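Local coordinates for protein alcohol dehydrogenase, zinc-containing (Streptococcus pneumoniae serotype 2, PDB 5YLN) that is a zinc-dependent enzyme of the alcohol dehydrogenase family that probably oxidises alcohols with NAD+ as coenzyme, at residues Val278-Asp283 with Arg288-Thr293; Val320-Lys325 with Tyr333-Lys338; Thr158-Gly163 with Ala191-Pro196. All coordinates share one frame; numbering follows the deposited sequence.

Contact 1. Residues Val278-Asp283 with Arg288-Thr293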
ATOM      1  N   VAL A 278       4.371   6.628 -13.018  1.00 36.24           N
ATOM      2  CA  VAL A 278       4.009   7.889 -12.394  1.00 36.38           C
ATOM      3  C   VAL A 278       5.114   8.298 -11.432  1.00 35.99           C
ATOM      4  O   VAL A 278       5.929   7.479 -10.999  1.00 44.69           O
ATOM      5  CB  VAL A 278       2.646   7.806 -11.685  1.00 35.08           C
ATOM      6  CG1 VAL A 278       1.520   7.545 -12.714  1.00 30.21           C
ATOM      7  CG2 VAL A 278       2.683   6.718 -10.599  1.00 36.82           C
ATOM      8  N   GLU A 279       5.146   9.596 -11.119  1.00 34.94           N
ATOM      9  CA  GLU A 279       6.087  10.127 -10.142  1.00 35.26           C
ATOM     10  C   GLU A 279       5.462  10.062  -8.750  1.00 37.17           C
ATOM     11  O   GLU A 279       4.481  10.755  -8.454  1.00 44.49           O
ATOM     12  CB  GLU A 279       6.506  11.557 -10.487  1.00 32.53           C
ATOM     13  CG  GLU A 279       7.506  12.121  -9.473  1.00 44.74           C
ATOM     14  CD  GLU A 279       8.472  13.132 -10.071  1.00 60.94           C
ATOM     15  OE1 GLU A 279       8.590  14.247  -9.522  1.00 65.59           O
ATOM     16  OE2 GLU A 279       9.114  12.805 -11.092  1.00 70.67           O
ATOM     17  N   PHE A 280       6.038   9.223  -7.902  1.00 36.89           N
ATOM     18  CA  PHE A 280       5.599   9.022  -6.528  1.00 36.87           C
ATOM     19  C   PHE A 280       6.453   9.900  -5.613  1.00 39.55           C
ATOM     20  O   PHE A 280       7.673   9.729  -5.558  1.00 36.61           O
ATOM     21  CB  PHE A 280       5.723   7.538  -6.187  1.00 35.61           C
ATOM     22  CG  PHE A 280       5.240   7.183  -4.844  1.00 45.49           C
ATOM     23  CD1 PHE A 280       4.081   7.754  -4.339  1.00 45.33           C
ATOM     24  CD2 PHE A 280       5.917   6.243  -4.085  1.00 48.12           C
ATOM     25  CE1 PHE A 280       3.627   7.419  -3.087  1.00 36.96           C
ATOM     26  CE2 PHE A 280       5.459   5.902  -2.826  1.00 49.40           C
ATOM     27  CZ  PHE A 280       4.316   6.490  -2.331  1.00 45.83           C
ATOM     28  N   ASP A 281       5.812  10.831  -4.896  1.00 42.15           N
ATOM     29  CA  ASP A 281       6.505  11.861  -4.114  1.00 41.66           C
ATOM     30  C   ASP A 281       6.973  11.339  -2.753  1.00 38.02           C
ATOM     31  O   ASP A 281       6.667  11.905  -1.704  1.00 38.12           O
ATOM     32  CB  ASP A 281       5.605  13.074  -3.916  1.00 53.20           C
ATOM     33  CG  ASP A 281       5.396  13.863  -5.180  1.00 57.33           C
ATOM     34  OD1 ASP A 281       6.194  13.688  -6.120  1.00 59.23           O
ATOM     35  OD2 ASP A 281       4.430  14.659  -5.228  1.00 62.41           O
ATOM     36  N   LEU A 282       7.773  10.268  -2.791  1.00 37.36           N
ATOM     37  CA  LEU A 282       8.259   9.658  -1.555  1.00 33.00           C
ATOM     38  C   LEU A 282       9.036  10.639  -0.674  1.00 41.79           C
ATOM     39  O   LEU A 282       9.086  10.458   0.547  1.00 42.06           O
ATOM     40  CB  LEU A 282       9.127   8.436  -1.879  1.00 34.29           C
ATOM     41  CG  LEU A 282       8.606   7.049  -1.504  1.00 45.38           C
ATOM     42  CD1 LEU A 282       9.680   6.024  -1.762  1.00 50.23           C
ATOM     43  CD2 LEU A 282       8.119   6.969  -0.058  1.00 40.30           C
ATOM     44  N   ASP A 283       9.637  11.686  -1.262  1.00 46.90           N
ATOM     45  CA  ASP A 283      10.310  12.693  -0.443  1.00 46.60           C
ATOM     46  C   ASP A 283       9.335  13.363   0.520  1.00 43.59           C
ATOM     47  O   ASP A 283       9.712  13.703   1.647  1.00 45.84           O
ATOM     48  CB  ASP A 283      11.023  13.742  -1.319  1.00 44.12           C
ATOM     49  CG  ASP A 283      10.136  14.328  -2.432  1.00 43.08           C
ATOM     50  OD1 ASP A 283       9.322  13.590  -3.023  1.00 42.00           O
ATOM     51  OD2 ASP A 283      10.280  15.537  -2.735  1.00 44.60           O
ATOM     52  N   ARG A 288       4.359  10.517   5.973  1.00 43.27           N
ATOM     53  CA  ARG A 288       2.926  10.729   6.128  1.00 35.98           C
ATOM     54  C   ARG A 288       2.147   9.461   6.491  1.00 36.22           C
ATOM     55  O   ARG A 288       0.932   9.538   6.711  1.00 37.10           O
ATOM     56  CB  ARG A 288       2.358  11.347   4.839  1.00 42.48           C
ATOM     57  CG  ARG A 288       1.008  12.045   5.004  1.00 49.90           C
ATOM     58  CD  ARG A 288       0.791  13.096   3.932  1.00 53.43           C
ATOM     59  NE  ARG A 288      -0.503  13.781   4.011  1.00 55.31           N
ATOM     60  CZ  ARG A 288      -0.781  14.781   4.849  1.00 47.76           C
ATOM     61  NH1 ARG A 288       0.130  15.197   5.721  1.00 35.70           N
ATOM     62  NH2 ARG A 288      -1.974  15.363   4.831  1.00 41.39           N
ATOM     63  N   ASN A 289       2.800   8.307   6.538  1.00 27.84           N
ATOM     64  CA  ASN A 289       2.143   7.047   6.874  1.00 27.73           C
ATOM     65  C   ASN A 289       1.011   6.696   5.902  1.00 31.96           C
ATOM     66  O   ASN A 289      -0.116   6.399   6.306  1.00 36.65           O
ATOM     67  CB  ASN A 289       1.606   7.083   8.311  1.00 27.08           C
ATOM     68  CG  ASN A 289       2.703   7.141   9.333  1.00 42.72           C
ATOM     69  OD1 ASN A 289       3.546   8.044   9.310  1.00 40.18           O
ATOM     70  ND2 ASN A 289       2.708   6.177  10.236  1.00 33.71           N
ATOM     71  N   ILE A 290       1.315   6.676   4.616  1.00 34.82           N
ATOM     72  CA  ILE A 290       0.289   6.420   3.612  1.00 31.53           C
ATOM     73  C   ILE A 290       0.527   5.072   2.946  1.00 33.96           C
ATOM     74  O   ILE A 290       1.589   4.458   3.059  1.00 36.13           O
ATOM     75  CB  ILE A 290       0.210   7.538   2.565  1.00 34.22           C
ATOM     76  CG1 ILE A 290       1.523   7.596   1.784  1.00 34.33           C
ATOM     77  CG2 ILE A 290      -0.169   8.875   3.219  1.00 32.32           C
ATOM     78  CD1 ILE A 290       1.334   7.945   0.352  1.00 46.94           C
ATOM     79  N   ASN A 291      -0.490   4.617   2.250  1.00 26.05           N
ATOM     80  CA  ASN A 291      -0.464   3.375   1.512  1.00 29.78           C
ATOM     81  C   ASN A 291      -0.901   3.673   0.086  1.00 34.27           C
ATOM     82  O   ASN A 291      -1.678   4.600  -0.169  1.00 32.41           O
ATOM     83  CB  ASN A 291      -1.407   2.312   2.146  1.00 26.42           C
ATOM     84  CG  ASN A 291      -1.232   2.191   3.641  1.00 35.25           C
ATOM     85  OD1 ASN A 291      -0.198   1.728   4.113  1.00 40.06           O
ATOM     86  ND2 ASN A 291      -2.257   2.593   4.400  1.00 31.41           N
ATOM     87  N   VAL A 292      -0.400   2.883  -0.846  1.00 39.11           N
ATOM     88  CA  VAL A 292      -0.852   2.938  -2.223  1.00 35.45           C
ATOM     89  C   VAL A 292      -1.143   1.507  -2.618  1.00 36.16           C
ATOM     90  O   VAL A 292      -0.273   0.641  -2.480  1.00 39.97           O
ATOM     91  CB  VAL A 292       0.197   3.566  -3.161  1.00 37.19           C
ATOM     92  CG1 VAL A 292      -0.325   3.609  -4.603  1.00 33.34           C
ATOM     93  CG2 VAL A 292       0.614   4.975  -2.657  1.00 33.20           C
ATOM     94  N   THR A 293      -2.363   1.239  -3.058  1.00 27.15           N
ATOM     95  CA  THR A 293      -2.704  -0.112  -3.467  1.00 28.99           C
ATOM     96  C   THR A 293      -3.049  -0.140  -4.942  1.00 33.91           C
ATOM     97  O   THR A 293      -3.573   0.824  -5.497  1.00 30.51           O
ATOM     98  CB  THR A 293      -3.878  -0.695  -2.666  1.00 27.25           C
ATOM     99  OG1 THR A 293      -5.055   0.086  -2.908  1.00 34.40           O
ATOM    100  CG2 THR A 293      -3.564  -0.727  -1.139  1.00 24.48           C
TER
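The phenyl ring of Phe-280 has one methyl of segment 288-293 at its edge and a second at an oblique angle. Ile-290 CD1 lies near the ring plane, 4.2 Å from Phe-280 CE1. Val-292 CG2 comes in obliquely, 3.9 Å from Phe-280 CE1 and almost as near to CZ, so the two methyls share one corner of the ring. Phe-280 holds CG anti to the backbone N (chi1 -177°), which sends the ring out to meet side chains arriving from the opposite direction. Ile-290 has CG1 between its backbone N and carbonyl carbon (chi1 64°), and CD1 reaches the ring from there. No hydrogen bond joins the segments; the contact is buried and wholly apolar. Phe-255 of helix 252-261 touches both Phe-280 and Val-292, while Leu-285 packs on both Phe-280 and Ile-290. Phe-280 and Val-292 also take part in an antiparallel ladder with a strand of the second subunit. Strand 291-293 is the outermost strand on one side of the six-stranded parallel sheet of this chain, and the arrangement belongs to the Rossmann-type coenzyme domain, whose sheet runs on across the dimer interface as in other dimeric zinc-containing alcohol dehydrogenases.

Contact 2. Residues Val320-Lys325 with Tyr333-Lys338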
ATOM      1  N   VAL A 320     -26.627   1.910 -16.119  1.00 36.57           N
ATOM      2  CA  VAL A 320     -26.956   1.609 -17.511  1.00 41.08           C
ATOM      3  C   VAL A 320     -27.857   2.709 -18.053  1.00 44.13           C
ATOM      4  O   VAL A 320     -28.925   2.983 -17.492  1.00 36.55           O
ATOM      5  CB  VAL A 320     -27.613   0.229 -17.659  1.00 33.90           C
ATOM      6  CG1 VAL A 320     -28.109   0.036 -19.112  1.00 30.15           C
ATOM      7  CG2 VAL A 320     -26.615  -0.863 -17.269  1.00 29.27           C
ATOM      8  N   THR A 321     -27.436   3.321 -19.164  1.00 44.66           N
ATOM      9  CA  THR A 321     -28.104   4.488 -19.718  1.00 42.33           C
ATOM     10  C   THR A 321     -28.588   4.314 -21.151  1.00 43.71           C
ATOM     11  O   THR A 321     -29.479   5.057 -21.563  1.00 38.69           O
ATOM     12  CB  THR A 321     -27.170   5.709 -19.669  1.00 45.33           C
ATOM     13  OG1 THR A 321     -25.969   5.407 -20.388  1.00 45.65           O
ATOM     14  CG2 THR A 321     -26.804   6.070 -18.208  1.00 37.78           C
ATOM     15  N   HIS A 322     -28.025   3.380 -21.919  1.00 41.66           N
ATOM     16  CA  HIS A 322     -28.408   3.180 -23.308  1.00 41.68           C
ATOM     17  C   HIS A 322     -28.479   1.694 -23.630  1.00 46.32           C
ATOM     18  O   HIS A 322     -27.698   0.887 -23.114  1.00 36.33           O
ATOM     19  CB  HIS A 322     -27.424   3.857 -24.252  1.00 41.25           C
ATOM     20  CG  HIS A 322     -27.484   5.351 -24.209  1.00 44.80           C
ATOM     21  ND1 HIS A 322     -26.919   6.093 -23.193  1.00 40.27           N
ATOM     22  CD2 HIS A 322     -28.044   6.240 -25.059  1.00 37.08           C
ATOM     23  CE1 HIS A 322     -27.122   7.378 -23.428  1.00 33.48           C
ATOM     24  NE2 HIS A 322     -27.806   7.493 -24.550  1.00 44.04           N
ATOM     25  N   TYR A 323     -29.407   1.350 -24.520  1.00 43.55           N
ATOM     26  CA  TYR A 323     -29.724  -0.034 -24.845  1.00 43.24           C
ATOM     27  C   TYR A 323     -29.488  -0.237 -26.337  1.00 42.83           C
ATOM     28  O   TYR A 323     -29.848   0.626 -27.141  1.00 33.91           O
ATOM     29  CB  TYR A 323     -31.174  -0.358 -24.449  1.00 45.86           C
ATOM     30  CG  TYR A 323     -31.465  -0.090 -22.968  1.00 55.87           C
ATOM     31  CD1 TYR A 323     -31.562   1.213 -22.469  1.00 56.08           C
ATOM     32  CD2 TYR A 323     -31.638  -1.138 -22.069  1.00 60.69           C
ATOM     33  CE1 TYR A 323     -31.802   1.452 -21.121  1.00 55.32           C
ATOM     34  CE2 TYR A 323     -31.870  -0.905 -20.717  1.00 57.38           C
ATOM     35  CZ  TYR A 323     -31.956   0.390 -20.256  1.00 60.02           C
ATOM     36  OH  TYR A 323     -32.201   0.617 -18.921  1.00 76.14           O
ATOM     37  N   PHE A 324     -28.831  -1.338 -26.705  1.00 42.81           N
ATOM     38  CA  PHE A 324     -28.609  -1.663 -28.109  1.00 37.79           C
ATOM     39  C   PHE A 324     -28.795  -3.158 -28.332  1.00 35.84           C
ATOM     40  O   PHE A 324     -28.691  -3.978 -27.411  1.00 40.76           O
ATOM     41  CB  PHE A 324     -27.202  -1.271 -28.618  1.00 39.06           C
ATOM     42  CG  PHE A 324     -26.860   0.184 -28.437  1.00 39.76           C
ATOM     43  CD1 PHE A 324     -26.297   0.629 -27.247  1.00 35.21           C
ATOM     44  CD2 PHE A 324     -27.082   1.110 -29.462  1.00 40.32           C
ATOM     45  CE1 PHE A 324     -25.971   1.964 -27.071  1.00 34.25           C
ATOM     46  CE2 PHE A 324     -26.755   2.460 -29.292  1.00 34.69           C
ATOM     47  CZ  PHE A 324     -26.199   2.878 -28.078  1.00 34.07           C
ATOM     48  N   LYS A 325     -29.043  -3.493 -29.590  1.00 38.58           N
ATOM     49  CA  LYS A 325     -29.052  -4.857 -30.078  1.00 38.24           C
ATOM     50  C   LYS A 325     -27.632  -5.257 -30.438  1.00 35.57           C
ATOM     51  O   LYS A 325     -26.819  -4.421 -30.845  1.00 38.67           O
ATOM     52  CB  LYS A 325     -29.971  -4.986 -31.305  1.00 43.03           C
ATOM     53  CG  LYS A 325     -31.468  -4.779 -31.015  1.00 46.97           C
ATOM     54  CD  LYS A 325     -32.334  -4.910 -32.281  1.00 47.83           C
ATOM     55  CE  LYS A 325     -33.812  -4.621 -31.954  1.00 52.29           C
ATOM     56  NZ  LYS A 325     -34.718  -4.523 -33.161  1.00 52.99           N
ATOM     57  N   TYR A 333     -20.696   1.007 -29.552  1.00 40.25           N
ATOM     58  CA  TYR A 333     -19.348   1.539 -29.383  1.00 34.50           C
ATOM     59  C   TYR A 333     -19.278   3.031 -29.692  1.00 37.25           C
ATOM     60  O   TYR A 333     -18.572   3.781 -29.006  1.00 37.75           O
ATOM     61  CB  TYR A 333     -18.383   0.775 -30.280  1.00 34.96           C
ATOM     62  CG  TYR A 333     -17.745  -0.381 -29.561  1.00 36.82           C
ATOM     63  CD1 TYR A 333     -18.374  -1.622 -29.502  1.00 32.96           C
ATOM     64  CD2 TYR A 333     -16.515  -0.232 -28.934  1.00 32.80           C
ATOM     65  CE1 TYR A 333     -17.794  -2.687 -28.837  1.00 32.42           C
ATOM     66  CE2 TYR A 333     -15.921  -1.294 -28.260  1.00 32.26           C
ATOM     67  CZ  TYR A 333     -16.564  -2.518 -28.223  1.00 32.07           C
ATOM     68  OH  TYR A 333     -15.986  -3.575 -27.569  1.00 31.59           O
ATOM     69  N   GLU A 334     -19.982   3.481 -30.733  1.00 37.53           N
ATOM     70  CA  GLU A 334     -19.980   4.904 -31.061  1.00 38.61           C
ATOM     71  C   GLU A 334     -20.496   5.746 -29.898  1.00 43.33           C
ATOM     72  O   GLU A 334     -19.948   6.817 -29.610  1.00 41.03           O
ATOM     73  CB  GLU A 334     -20.827   5.162 -32.309  1.00 36.10           C
ATOM     74  CG  GLU A 334     -21.044   6.639 -32.589  1.00 67.33           C
ATOM     75  CD  GLU A 334     -19.760   7.369 -32.983  1.00 71.53           C
ATOM     76  OE1 GLU A 334     -18.807   6.715 -33.475  1.00 64.19           O
ATOM     77  OE2 GLU A 334     -19.717   8.606 -32.798  1.00 79.90           O
ATOM     78  N   VAL A 335     -21.550   5.277 -29.220  1.00 43.51           N
ATOM     79  CA  VAL A 335     -22.148   6.039 -28.126  1.00 42.89           C
ATOM     80  C   VAL A 335     -21.237   6.020 -26.906  1.00 44.61           C
ATOM     81  O   VAL A 335     -21.008   7.049 -26.260  1.00 50.95           O
ATOM     82  CB  VAL A 335     -23.539   5.473 -27.788  1.00 43.22           C
ATOM     83  CG1 VAL A 335     -23.990   5.945 -26.409  1.00 35.18           C
ATOM     84  CG2 VAL A 335     -24.577   5.835 -28.889  1.00 41.81           C
ATOM     85  N   PHE A 336     -20.707   4.841 -26.575  1.00 37.18           N
ATOM     86  CA  PHE A 336     -19.844   4.693 -25.410  1.00 37.38           C
ATOM     87  C   PHE A 336     -18.553   5.502 -25.547  1.00 36.70           C
ATOM     88  O   PHE A 336     -18.145   6.197 -24.610  1.00 38.05           O
ATOM     89  CB  PHE A 336     -19.534   3.213 -25.191  1.00 44.82           C
ATOM     90  CG  PHE A 336     -18.826   2.924 -23.902  1.00 31.22           C
ATOM     91  CD1 PHE A 336     -19.430   3.218 -22.684  1.00 30.81           C
ATOM     92  CD2 PHE A 336     -17.581   2.330 -23.909  1.00 31.00           C
ATOM     93  CE1 PHE A 336     -18.783   2.953 -21.490  1.00 34.53           C
ATOM     94  CE2 PHE A 336     -16.935   2.025 -22.704  1.00 37.85           C
ATOM     95  CZ  PHE A 336     -17.539   2.342 -21.498  1.00 38.27           C
ATOM     96  N   SER A 337     -17.892   5.423 -26.707  1.00 35.47           N
ATOM     97  CA  SER A 337     -16.650   6.168 -26.910  1.00 42.77           C
ATOM     98  C   SER A 337     -16.851   7.682 -26.919  1.00 45.01           C
ATOM     99  O   SER A 337     -15.867   8.415 -26.810  1.00 51.11           O
ATOM    100  CB  SER A 337     -15.972   5.747 -28.220  1.00 37.89           C
ATOM    101  OG  SER A 337     -16.653   6.280 -29.343  1.00 50.73           O
ATOM    102  N   LYS A 338     -18.082   8.163 -27.068  1.00 41.46           N
ATOM    103  CA  LYS A 338     -18.428   9.579 -27.003  1.00 41.02           C
ATOM    104  C   LYS A 338     -19.430   9.825 -25.877  1.00 41.36           C
ATOM    105  O   LYS A 338     -20.362  10.628 -26.008  1.00 47.07           O
ATOM    106  CB  LYS A 338     -18.998  10.063 -28.333  1.00 40.46           C
ATOM    107  CG  LYS A 338     -18.083   9.850 -29.516  1.00 51.33           C
ATOM    108  CD  LYS A 338     -17.266  11.101 -29.798  1.00 60.97           C
ATOM    109  CE  LYS A 338     -17.303  11.459 -31.284  1.00 61.26           C
ATOM    110  NZ  LYS A 338     -16.701  10.365 -32.091  1.00 60.94           N
TER
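The helical turn that presents Val-335 to His-322 and Phe-324 is gripped at Tyr-333 O, which accepts from both Ser-337 N and Ser-337 OG. These donors reach the carbonyl from opposite faces of its plane; the hydroxyl bond, Ser-337 OG to Tyr-333 O, is 3.2 Å long and is tilted 24° from that plane. The contact belongs to a beta-alpha-beta crossover: strand 322-325 leads into helix 329-337, and the chain then returns along strand 347-350, parallel to and paired with 322-325 in the mixed sheet that also holds strands of the GroES-like catalytic domain. Val-335 reaches two rings of the strand. With its CG1 anti to the backbone N (chi1 162°), that methyl is set over one face of the His-322 imidazole, 4.2 Å from the ring centroid and 11° off the normal, a CH-pi contact. The other methyl turns to Phe-324: Val-335 CG2 lies at the ring edge, near its plane, 3.5 Å from Phe-324 CZ. One valine thus meets one ring by its face and the other by its rim. Elsewhere on this helix Tyr-333 and Phe-336 pack on Ile-41 and helix 43-50, so the helix lies between the strand and that part of the catalytic domain. One turn on, Lys-338 NZ forms a salt bridge with Glu-334 OE2 at 3.6 Å. The imidazole is steadied at its edge, where Thr-321 OG1 lies in the ring plane and shares a 3.0 Å hydrogen bond with His-322 ND1.

Contact 3. Residues Thr158-Gly163 with Ala191-Pro196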
ATOM      1  N   THR A 158     -15.055  -4.532  -9.467  1.00 34.27           N
ATOM      2  CA  THR A 158     -13.836  -3.736  -9.621  1.00 32.67           C
ATOM      3  C   THR A 158     -13.831  -2.573  -8.637  1.00 36.53           C
ATOM      4  O   THR A 158     -12.914  -2.439  -7.818  1.00 28.72           O
ATOM      5  CB  THR A 158     -13.675  -3.239 -11.076  1.00 32.98           C
ATOM      6  OG1 THR A 158     -13.444  -4.356 -11.943  1.00 26.27           O
ATOM      7  CG2 THR A 158     -12.439  -2.312 -11.197  1.00 25.48           C
ATOM      8  N   GLY A 159     -14.875  -1.745  -8.675  1.00 24.95           N
ATOM      9  CA  GLY A 159     -15.002  -0.663  -7.701  1.00 30.44           C
ATOM     10  C   GLY A 159     -14.951  -1.146  -6.250  1.00 32.12           C
ATOM     11  O   GLY A 159     -14.349  -0.497  -5.389  1.00 36.41           O
ATOM     12  N   TYR A 160     -15.598  -2.284  -5.951  1.00 27.05           N
ATOM     13  CA  TYR A 160     -15.692  -2.745  -4.563  1.00 33.66           C
ATOM     14  C   TYR A 160     -14.363  -3.311  -4.077  1.00 29.78           C
ATOM     15  O   TYR A 160     -13.808  -2.835  -3.088  1.00 34.48           O
ATOM     16  CB  TYR A 160     -16.815  -3.780  -4.415  1.00 31.61           C
ATOM     17  CG  TYR A 160     -17.104  -4.221  -2.976  1.00 35.25           C
ATOM     18  CD1 TYR A 160     -17.392  -3.290  -1.968  1.00 31.56           C
ATOM     19  CD2 TYR A 160     -17.115  -5.571  -2.635  1.00 35.68           C
ATOM     20  CE1 TYR A 160     -17.656  -3.694  -0.657  1.00 29.22           C
ATOM     21  CE2 TYR A 160     -17.384  -5.988  -1.331  1.00 36.85           C
ATOM     22  CZ  TYR A 160     -17.656  -5.046  -0.351  1.00 33.11           C
ATOM     23  OH  TYR A 160     -17.910  -5.461   0.931  1.00 36.92           O
ATOM     24  N   GLU A 161     -13.826  -4.316  -4.776  1.00 26.68           N
ATOM     25  CA  GLU A 161     -12.593  -4.971  -4.327  1.00 30.16           C
ATOM     26  C   GLU A 161     -11.388  -4.040  -4.448  1.00 34.20           C
ATOM     27  O   GLU A 161     -10.577  -3.943  -3.519  1.00 38.38           O
ATOM     28  CB  GLU A 161     -12.348  -6.251  -5.129  1.00 29.32           C
ATOM     29  CG  GLU A 161     -13.422  -7.312  -4.921  1.00 38.29           C
ATOM     30  CD  GLU A 161     -13.316  -8.495  -5.888  1.00 38.87           C
ATOM     31  OE1 GLU A 161     -12.268  -8.674  -6.540  1.00 38.97           O
ATOM     32  OE2 GLU A 161     -14.307  -9.252  -5.981  1.00 44.64           O
ATOM     33  N   ILE A 162     -11.268  -3.332  -5.577  1.00 28.44           N
ATOM     34  CA  ILE A 162     -10.055  -2.576  -5.858  1.00 25.58           C
ATOM     35  C   ILE A 162     -10.129  -1.123  -5.384  1.00 30.28           C
ATOM     36  O   ILE A 162      -9.102  -0.545  -5.017  1.00 35.69           O
ATOM     37  CB  ILE A 162      -9.714  -2.637  -7.366  1.00 27.16           C
ATOM     38  CG1 ILE A 162      -9.767  -4.090  -7.860  1.00 29.27           C
ATOM     39  CG2 ILE A 162      -8.378  -1.945  -7.647  1.00 30.28           C
ATOM     40  CD1 ILE A 162      -8.940  -5.091  -7.016  1.00 27.85           C
ATOM     41  N   GLY A 163     -11.305  -0.518  -5.351  1.00 27.30           N
ATOM     42  CA  GLY A 163     -11.440   0.830  -4.837  1.00 35.34           C
ATOM     43  C   GLY A 163     -11.862   0.948  -3.377  1.00 41.12           C
ATOM     44  O   GLY A 163     -11.412   1.840  -2.661  1.00 66.74           O
ATOM     45  N   ALA A 191     -19.038   2.096  -2.108  1.00 29.78           N
ATOM     46  CA  ALA A 191     -18.478   2.731  -0.917  1.00 29.24           C
ATOM     47  C   ALA A 191     -19.562   3.045   0.095  1.00 31.05           C
ATOM     48  O   ALA A 191     -19.273   3.186   1.286  1.00 34.02           O
ATOM     49  CB  ALA A 191     -17.730   4.025  -1.256  1.00 25.07           C
ATOM     50  N   GLN A 192     -20.798   3.239  -0.369  1.00 31.47           N
ATOM     51  CA  GLN A 192     -21.879   3.550   0.553  1.00 32.42           C
ATOM     52  C   GLN A 192     -22.303   2.353   1.397  1.00 27.87           C
ATOM     53  O   GLN A 192     -23.010   2.542   2.385  1.00 31.93           O
ATOM     54  CB  GLN A 192     -23.063   4.119  -0.224  1.00 34.28           C
ATOM     55  CG  GLN A 192     -22.777   5.497  -0.758  1.00 33.61           C
ATOM     56  CD  GLN A 192     -23.773   5.977  -1.820  1.00 41.25           C
ATOM     57  OE1 GLN A 192     -24.864   6.433  -1.496  1.00 46.10           O
ATOM     58  NE2 GLN A 192     -23.380   5.903  -3.084  1.00 40.35           N
ATOM     59  N   PHE A 193     -21.895   1.133   1.039  1.00 29.68           N
ATOM     60  CA  PHE A 193     -22.085   0.002   1.949  1.00 29.85           C
ATOM     61  C   PHE A 193     -21.427   0.246   3.303  1.00 40.44           C
ATOM     62  O   PHE A 193     -21.847  -0.353   4.294  1.00 44.40           O
ATOM     63  CB  PHE A 193     -21.495  -1.289   1.368  1.00 24.84           C
ATOM     64  CG  PHE A 193     -22.267  -1.874   0.205  1.00 35.94           C
ATOM     65  CD1 PHE A 193     -23.646  -1.783   0.143  1.00 32.21           C
ATOM     66  CD2 PHE A 193     -21.597  -2.552  -0.812  1.00 40.26           C
ATOM     67  CE1 PHE A 193     -24.342  -2.339  -0.922  1.00 39.51           C
ATOM     68  CE2 PHE A 193     -22.287  -3.101  -1.877  1.00 41.21           C
ATOM     69  CZ  PHE A 193     -23.662  -2.997  -1.930  1.00 38.70           C
ATOM     70  N   TYR A 194     -20.399   1.103   3.366  1.00 40.36           N
ATOM     71  CA  TYR A 194     -19.654   1.351   4.596  1.00 33.30           C
ATOM     72  C   TYR A 194     -19.916   2.721   5.210  1.00 31.88           C
ATOM     73  O   TYR A 194     -19.173   3.128   6.103  1.00 37.71           O
ATOM     74  CB  TYR A 194     -18.153   1.170   4.347  1.00 32.81           C
ATOM     75  CG  TYR A 194     -17.792  -0.275   4.121  1.00 41.73           C
ATOM     76  CD1 TYR A 194     -17.670  -1.141   5.188  1.00 40.19           C
ATOM     77  CD2 TYR A 194     -17.620  -0.786   2.844  1.00 40.25           C
ATOM     78  CE1 TYR A 194     -17.360  -2.457   4.997  1.00 42.69           C
ATOM     79  CE2 TYR A 194     -17.316  -2.114   2.647  1.00 34.75           C
ATOM     80  CZ  TYR A 194     -17.181  -2.943   3.728  1.00 40.18           C
ATOM     81  OH  TYR A 194     -16.868  -4.271   3.550  1.00 49.53           O
ATOM     82  N   SER A 195     -20.934   3.438   4.753  1.00 37.84           N
ATOM     83  CA  SER A 195     -21.360   4.697   5.357  1.00 44.21           C
ATOM     84  C   SER A 195     -20.221   5.668   5.695  1.00 39.21           C
ATOM     85  O   SER A 195     -20.137   6.153   6.828  1.00 38.13           O
ATOM     86  CB  SER A 195     -22.201   4.424   6.595  1.00 46.60           C
ATOM     87  OG  SER A 195     -23.283   3.555   6.263  1.00 53.44           O
ATOM     88  N   PRO A 196     -19.350   5.998   4.744  1.00 41.17           N
ATOM     89  CA  PRO A 196     -18.360   7.037   5.017  1.00 31.78           C
ATOM     90  C   PRO A 196     -19.053   8.365   5.295  1.00 35.78           C
ATOM     91  O   PRO A 196     -20.137   8.644   4.777  1.00 32.46           O
ATOM     92  CB  PRO A 196     -17.537   7.094   3.716  1.00 36.97           C
ATOM     93  CG  PRO A 196     -18.488   6.668   2.665  1.00 34.04           C
ATOM     94  CD  PRO A 196     -19.360   5.614   3.321  1.00 36.24           C
TER
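Helix 157-165, just ahead of the first strand of the parallel coenzyme-domain sheet, meets the loop between helix 182-191 and strand 198-203 through Tyr-160, Phe-193 and Tyr-194. The polar link is a hydrogen bond from Tyr-194 OH to Tyr-160 OH, 3.1 Å between the oxygens. The two tyrosine side chains run at about a right angle to each other, yet their rings lie nearly in one plane and meet edge to edge: Tyr-160 CE1 is 3.7 Å from Tyr-194 CE2, each atom near the plane of the other's ring. Phe-193 meets the same carbon, with its CD2 4.1 Å from Tyr-160 CE1; that carbon lies at the phenyl edge, whereas Phe-193 CD2 approaches the phenol obliquely. Tyr-160 CE1 is therefore shared by two aromatic neighbours. A chi1 of -174° leaves Tyr-160 CG beside its own carbonyl carbon and opposite its backbone N, and from this start the ring extends out of the helix to the loop.

Strand 174-178, helix 182-191 and strand 198-203 form the first beta-alpha-beta unit of the Rossmann-type fold, and the loop in question is the return leading from its helix to its second strand. Phe-193 and Tyr-194 follow one another at a short 3-10 turn, with a backbone hydrogen bond from Tyr-194 N to Ala-191 O at 3.2 Å. Leu-305 of helix 302-310 packs on both Tyr-160 and Phe-193, and Leu-165, further along helix 157-165, on both tyrosines.

How the contacts relate
Contacts 1 and 3 both belong to the coenzyme domain: contact 3 joins its first beta-alpha-beta unit to the helix that precedes it and contact 1 lies at an outer edge of the sheet, with centres about 21 Å apart and nearest atoms about 5 Å apart. Contact 2 is carried by the mixed sheet of the catalytic part, about 25 Å from contact 3 between centres and about 37 Å from contact 1, which lies on the other side of the chain's centre. None of the three touches another. All lie away from the zinc ligands; the side chain of Tyr-160 in contact 3 is about 14 Å from a bound zinc ion. The second subunit reaches contact 1 alone.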